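Local atomic coordinates of 2,3-dihydroxybenzoate-AMP ligase (Mycobacterium smegmatis, PDB entry 5KEI), a protein that belongs to the ANL superfamily of AMP-binding enzymes, combining a large N-terminal domain with a small C-terminal domain. Residues 50-55 with 115-120; 514-519 with 527-532. One frame throughout, in Å; residues are numbered along the deposited sequence.

Contact 1. Residues 50-55 with 115-120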
loop_
_atom_site.group_PDB
_atom_site.type_symbol
_atom_site.label_atom_id
_atom_site.label_comp_id
_atom_site.label_asym_id
_atom_site.label_seq_id
_atom_site.Cartn_x
_atom_site.Cartn_y
_atom_site.Cartn_z
ATOM N N VAL A 50 12.938 8.115 13.193
ATOM C CA VAL A 50 13.048 6.718 13.566
ATOM C C VAL A 50 14.517 6.293 13.460
ATOM O O VAL A 50 15.023 5.625 14.357
ATOM C CB VAL A 50 12.148 5.807 12.699
ATOM C CG1 VAL A 50 12.426 4.313 12.990
ATOM C CG2 VAL A 50 10.685 6.128 12.942
ATOM N N LEU A 51 15.212 6.708 12.399
ATOM C CA LEU A 51 16.629 6.357 12.236
ATOM C C LEU A 51 17.498 7.138 13.206
ATOM O O LEU A 51 18.422 6.586 13.814
ATOM C CB LEU A 51 17.105 6.617 10.807
ATOM C CG LEU A 51 18.617 6.563 10.517
ATOM C CD1 LEU A 51 19.286 5.262 10.987
ATOM C CD2 LEU A 51 18.862 6.773 9.027
ATOM N N ARG A 52 17.178 8.422 13.340
ATOM C CA ARG A 52 17.907 9.340 14.197
ATOM C C ARG A 52 17.903 8.845 15.632
ATOM O O ARG A 52 18.956 8.748 16.265
ATOM C CB ARG A 52 17.300 10.750 14.118
ATOM C CG ARG A 52 18.124 11.834 14.812
ATOM C CD ARG A 52 19.398 12.104 14.056
ATOM N NE ARG A 52 19.149 12.863 12.833
ATOM C CZ ARG A 52 20.014 12.965 11.830
ATOM N NH1 ARG A 52 21.174 12.327 11.888
ATOM N NH2 ARG A 52 19.713 13.693 10.759
ATOM N N THR A 53 16.719 8.527 16.137
ATOM C CA THR A 53 16.591 8.079 17.520
ATOM C C THR A 53 17.273 6.730 17.720
ATOM O O THR A 53 17.975 6.531 18.709
ATOM C CB THR A 53 15.127 7.999 17.943
ATOM O OG1 THR A 53 14.549 9.309 17.859
ATOM C CG2 THR A 53 14.994 7.466 19.377
ATOM N N ALA A 54 17.084 5.824 16.764
ATOM C CA ALA A 54 17.773 4.541 16.758
ATOM C C ALA A 54 19.298 4.700 16.735
ATOM O O ALA A 54 20.021 3.960 17.390
ATOM C CB ALA A 54 17.308 3.709 15.563
ATOM N N ALA A 55 19.782 5.662 15.964
ATOM C CA ALA A 55 21.210 5.933 15.871
ATOM C C ALA A 55 21.797 6.484 17.174
ATOM O O ALA A 55 22.967 6.236 17.466
ATOM C CB ALA A 55 21.482 6.900 14.729
ATOM N N LEU A 115 16.148 10.496 1.192
ATOM C CA LEU A 115 15.044 11.263 0.633
ATOM C C LEU A 115 14.231 12.011 1.703
ATOM O O LEU A 115 13.904 13.193 1.533
ATOM C CB LEU A 115 14.137 10.338 -0.181
ATOM C CG LEU A 115 14.681 9.996 -1.572
ATOM C CD1 LEU A 115 13.930 8.845 -2.193
ATOM C CD2 LEU A 115 14.603 11.234 -2.462
ATOM N N LEU A 116 13.910 11.327 2.801
ATOM C CA LEU A 116 13.105 11.927 3.866
ATOM C C LEU A 116 13.792 13.145 4.489
ATOM O O LEU A 116 13.140 14.140 4.825
ATOM C CB LEU A 116 12.799 10.900 4.962
ATOM C CG LEU A 116 11.833 9.767 4.609
ATOM C CD1 LEU A 116 11.802 8.745 5.732
ATOM C CD2 LEU A 116 10.437 10.285 4.301
ATOM N N ARG A 117 15.108 13.055 4.646
ATOM C CA ARG A 117 15.860 14.122 5.298
ATOM C C ARG A 117 16.046 15.322 4.381
ATOM O O ARG A 117 16.338 16.408 4.853
ATOM C CB ARG A 117 17.212 13.606 5.783
ATOM C CG ARG A 117 17.082 12.527 6.838
ATOM C CD ARG A 117 18.139 12.607 7.866
ATOM N NE ARG A 117 17.767 11.789 9.009
ATOM C CZ ARG A 117 18.536 10.829 9.490
ATOM N NH1 ARG A 117 19.721 10.612 8.938
ATOM N NH2 ARG A 117 18.136 10.109 10.525
ATOM N N ALA A 118 15.864 15.133 3.076
ATOM C CA ALA A 118 15.823 16.269 2.168
ATOM C C ALA A 118 14.408 16.866 2.157
ATOM O O ALA A 118 14.156 17.921 1.563
ATOM C CB ALA A 118 16.260 15.862 0.772
ATOM N N GLY A 119 13.494 16.200 2.850
ATOM C CA GLY A 119 12.124 16.667 2.939
ATOM C C GLY A 119 11.302 16.226 1.739
ATOM O O GLY A 119 10.161 16.648 1.563
ATOM N N ALA A 120 11.885 15.374 0.902
ATOM C CA ALA A 120 11.170 14.870 -0.265
ATOM C C ALA A 120 10.146 13.826 0.175
ATOM O O ALA A 120 10.245 13.234 1.262
ATOM C CB ALA A 120 12.128 14.297 -1.276
#

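Contact 2. Residues 514-519 with 527-532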
loop_
_atom_site.group_PDB
_atom_site.type_symbol
_atom_site.label_atom_id
_atom_site.label_comp_id
_atom_site.label_asym_id
_atom_site.label_seq_id
_atom_site.Cartn_x
_atom_site.Cartn_y
_atom_site.Cartn_z
ATOM N N GLU A 514 -17.562 6.328 -28.819
ATOM C CA GLU A 514 -16.277 6.810 -28.336
ATOM C C GLU A 514 -15.850 6.032 -27.083
ATOM O O GLU A 514 -14.724 5.536 -27.013
ATOM C CB GLU A 514 -16.334 8.318 -28.081
ATOM C CG GLU A 514 -16.441 9.136 -29.384
ATOM C CD GLU A 514 -17.206 10.453 -29.233
ATOM O OE1 GLU A 514 -17.171 11.061 -28.137
ATOM O OE2 GLU A 514 -17.845 10.878 -30.222
ATOM N N LEU A 515 -16.753 5.889 -26.121
ATOM C CA LEU A 515 -16.483 5.064 -24.945
ATOM C C LEU A 515 -16.122 3.632 -25.335
ATOM O O LEU A 515 -15.231 3.032 -24.737
ATOM C CB LEU A 515 -17.681 5.071 -23.994
ATOM C CG LEU A 515 -17.803 6.355 -23.165
ATOM C CD1 LEU A 515 -19.004 6.335 -22.231
ATOM C CD2 LEU A 515 -16.531 6.586 -22.373
ATOM N N HIS A 516 -16.813 3.085 -26.336
ATOM C CA HIS A 516 -16.484 1.754 -26.867
ATOM C C HIS A 516 -15.053 1.701 -27.421
ATOM O O HIS A 516 -14.315 0.754 -27.170
ATOM C CB HIS A 516 -17.479 1.344 -27.965
ATOM C CG HIS A 516 -18.663 0.577 -27.463
ATOM N ND1 HIS A 516 -18.954 -0.707 -27.885
ATOM C CD2 HIS A 516 -19.634 0.905 -26.579
ATOM C CE1 HIS A 516 -20.049 -1.125 -27.283
ATOM N NE2 HIS A 516 -20.482 -0.168 -26.479
ATOM N N ALA A 517 -14.664 2.718 -28.179
ATOM C CA ALA A 517 -13.295 2.800 -28.689
ATOM C C ALA A 517 -12.270 2.834 -27.543
ATOM O O ALA A 517 -11.226 2.182 -27.608
ATOM C CB ALA A 517 -13.139 4.025 -29.575
ATOM N N HIS A 518 -12.580 3.598 -26.497
ATOM C CA HIS A 518 -11.712 3.703 -25.320
ATOM C C HIS A 518 -11.582 2.365 -24.615
ATOM O O HIS A 518 -10.500 2.003 -24.145
ATOM C CB HIS A 518 -12.251 4.756 -24.345
ATOM C CG HIS A 518 -11.476 4.856 -23.066
ATOM N ND1 HIS A 518 -10.393 5.697 -22.913
ATOM C CD2 HIS A 518 -11.630 4.220 -21.878
ATOM C CE1 HIS A 518 -9.916 5.575 -21.687
ATOM N NE2 HIS A 518 -10.648 4.684 -21.039
ATOM N N LEU A 519 -12.689 1.631 -24.531
ATOM C CA LEU A 519 -12.663 0.311 -23.904
ATOM C C LEU A 519 -11.838 -0.712 -24.685
ATOM O O LEU A 519 -11.221 -1.588 -24.088
ATOM C CB LEU A 519 -14.080 -0.221 -23.716
ATOM C CG LEU A 519 -14.889 0.614 -22.734
ATOM C CD1 LEU A 519 -16.204 -0.065 -22.447
ATOM C CD2 LEU A 519 -14.089 0.842 -21.459
ATOM N N HIS A 527 -17.974 -8.183 -25.717
ATOM C CA HIS A 527 -18.959 -8.904 -24.915
ATOM C C HIS A 527 -19.047 -8.364 -23.492
ATOM O O HIS A 527 -19.817 -8.878 -22.674
ATOM C CB HIS A 527 -18.638 -10.399 -24.880
ATOM C CG HIS A 527 -17.319 -10.730 -24.242
ATOM N ND1 HIS A 527 -17.067 -10.538 -22.899
ATOM C CD2 HIS A 527 -16.189 -11.269 -24.761
ATOM C CE1 HIS A 527 -15.837 -10.930 -22.623
ATOM N NE2 HIS A 527 -15.282 -11.379 -23.736
ATOM N N SER A 528 -18.243 -7.343 -23.202
ATOM C CA SER A 528 -18.259 -6.687 -21.904
ATOM C C SER A 528 -18.372 -5.174 -22.040
ATOM O O SER A 528 -18.073 -4.438 -21.100
ATOM C CB SER A 528 -17.003 -7.040 -21.097
ATOM O OG SER A 528 -17.038 -8.380 -20.645
ATOM N N ARG A 529 -18.792 -4.702 -23.207
ATOM C CA ARG A 529 -18.947 -3.271 -23.395
ATOM C C ARG A 529 -20.400 -2.898 -23.168
ATOM O O ARG A 529 -21.285 -3.723 -23.388
ATOM C CB ARG A 529 -18.463 -2.862 -24.778
ATOM C CG ARG A 529 -17.010 -3.211 -25.024
ATOM C CD ARG A 529 -16.553 -2.691 -26.370
ATOM N NE ARG A 529 -15.315 -3.327 -26.789
ATOM C CZ ARG A 529 -14.965 -3.503 -28.055
ATOM N NH1 ARG A 529 -15.769 -3.083 -29.025
ATOM N NH2 ARG A 529 -13.817 -4.100 -28.348
ATOM N N PRO A 530 -20.655 -1.669 -22.687
ATOM C CA PRO A 530 -22.038 -1.300 -22.353
ATOM C C PRO A 530 -22.917 -1.246 -23.600
ATOM O O PRO A 530 -22.443 -0.781 -24.634
ATOM C CB PRO A 530 -21.906 0.103 -21.730
ATOM C CG PRO A 530 -20.460 0.355 -21.571
ATOM C CD PRO A 530 -19.737 -0.532 -22.541
ATOM N N ASP A 531 -24.159 -1.705 -23.495
ATOM C CA ASP A 531 -25.099 -1.642 -24.606
ATOM C C ASP A 531 -25.711 -0.240 -24.734
ATOM O O ASP A 531 -26.152 0.169 -25.819
ATOM C CB ASP A 531 -26.215 -2.682 -24.435
ATOM C CG ASP A 531 -25.682 -4.088 -24.210
ATOM O OD1 ASP A 531 -25.246 -4.734 -25.194
ATOM O OD2 ASP A 531 -25.711 -4.549 -23.041
ATOM N N ALA A 532 -25.742 0.497 -23.626
ATOM C CA ALA A 532 -26.355 1.826 -23.625
ATOM C C ALA A 532 -25.621 2.772 -22.694
ATOM O O ALA A 532 -25.012 2.352 -21.715
ATOM C CB ALA A 532 -27.818 1.735 -23.240
#

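Contact 1. Residues 50-55 with 115-120
Arg52 carries its CG trans to the main-chain N (chi1 -171°) and then bends at chi2 and again at chi3 (74°), curling so that its guanidinium lies over that of Arg117, whose chain reaches across from helix 107-117. The evidence for an offset stack is direct: the two guanidinium centres are 3.5 Å apart and the planes differ by 14°. Arg52 NH2 sits above one face of the partner, toward its rim, 3.2 Å from Arg117 NE; both atoms are donors, so they do not bond. Arg117 NH2 turns toward the helix backbone, 3.4 Å from Arg52 N at the guanidinium edge, again a donor pair. Leu51 meets the same nitrogen from another direction, its CG 3.6 Å from Arg117 NH2, the leucine standing roughly perpendicular to the arginine chain.

Carboxylates around the pair probably offset the like charges. Asp77 salt-bridges both arginines, taking Arg52 NH1 and Arg117 NH2, while Asp81 binds Arg52 NH2 and Asp48 binds Arg117 NE; together they probably fix how each guanidinium is turned. The chain turns out of the helix in a Schellman motif, Gly119 at positive phi, with Ala120 N bonded to Leu115 O (3.0 Å) and Gly119 N to Leu116 O (2.9 Å). The arrangement is a stacked arginine pair bridged by acids, joining helices 49-57, 73-88 and 107-117 in the large AMP-binding domain.

Contact 2. Residues 514-519 with 527-532
A helix-loop-strand connection of the C-terminal domain is fastened here: residues 527-532 lead from helix 512-521 into strand 532-535, and His516 and Leu519, three residues apart on the helix, meet Arg529 and Pro530 of the returning chain. The polar link is a single hydrogen bond from His516 NE2 to Pro530 O, 2.8 Å long. It is nearly straight, 161° at the hydrogen, and its donor lies in the carbonyl plane, while the oxygen stays close to the plane of the imidazole. The bond, with the packing on the ring face, probably limits the rotation of the ring, and it identifies NE2 as a proton-bearing nitrogen.

One face of the same ring receives Arg529. Its CB is 3.8 Å from the centroid of the His516 ring and 27° off the ring normal, a CH-pi contact displaced toward the rim, with CE1 of His516 the closest ring atom to that CB at 3.4 Å. From there the Arg529 chain, extended from CG to NE (chi2 -176°), carries CD to 3.5 Å from His516 ND1. The guanidinium ends up almost perpendicular to the imidazole, where its NH2 is hydrogen-bonded to Val524 O.

Leu519 supplies the apolar part. Its CD1 meets Pro530 CD end-on at 3.6 Å, while the leucine runs antiparallel alongside the Arg529 chain, CD1 of Leu519 lying 4.1 Å from CG of Arg529.

Leu519 also packs against Leu472, His475 and Leu476 of helix 469-477, and Pro530 rests on Ile499 and Ala501 of strand 498-505. Asp531 is salt-bridged to Arg462, and the loop runs between helix 512-521 and strand 498-505, with which it pairs through backbone hydrogen bonds of Asp531 and Ala532.

From the N terminus, contact 1 comes first and closes a loop of 59 residues that includes strands 62-65, 70-72 and 97-101 and helix 73-88. Helix 49-57 precedes strand 62-65 and helix 107-117 precedes strand 121-124, so the contact joins the helices that lead, along the chain, into strands of two different sheets. Contact 2 opens only near the end of the chain and closes a short connection of seven residues, tying helix 512-521 to the loop just before strand 532-535. The two loops follow in series, neither nesting nor crossing. The centres of contact 1 and contact 2 are about 49 Å apart, on opposite sides of the chain's centre.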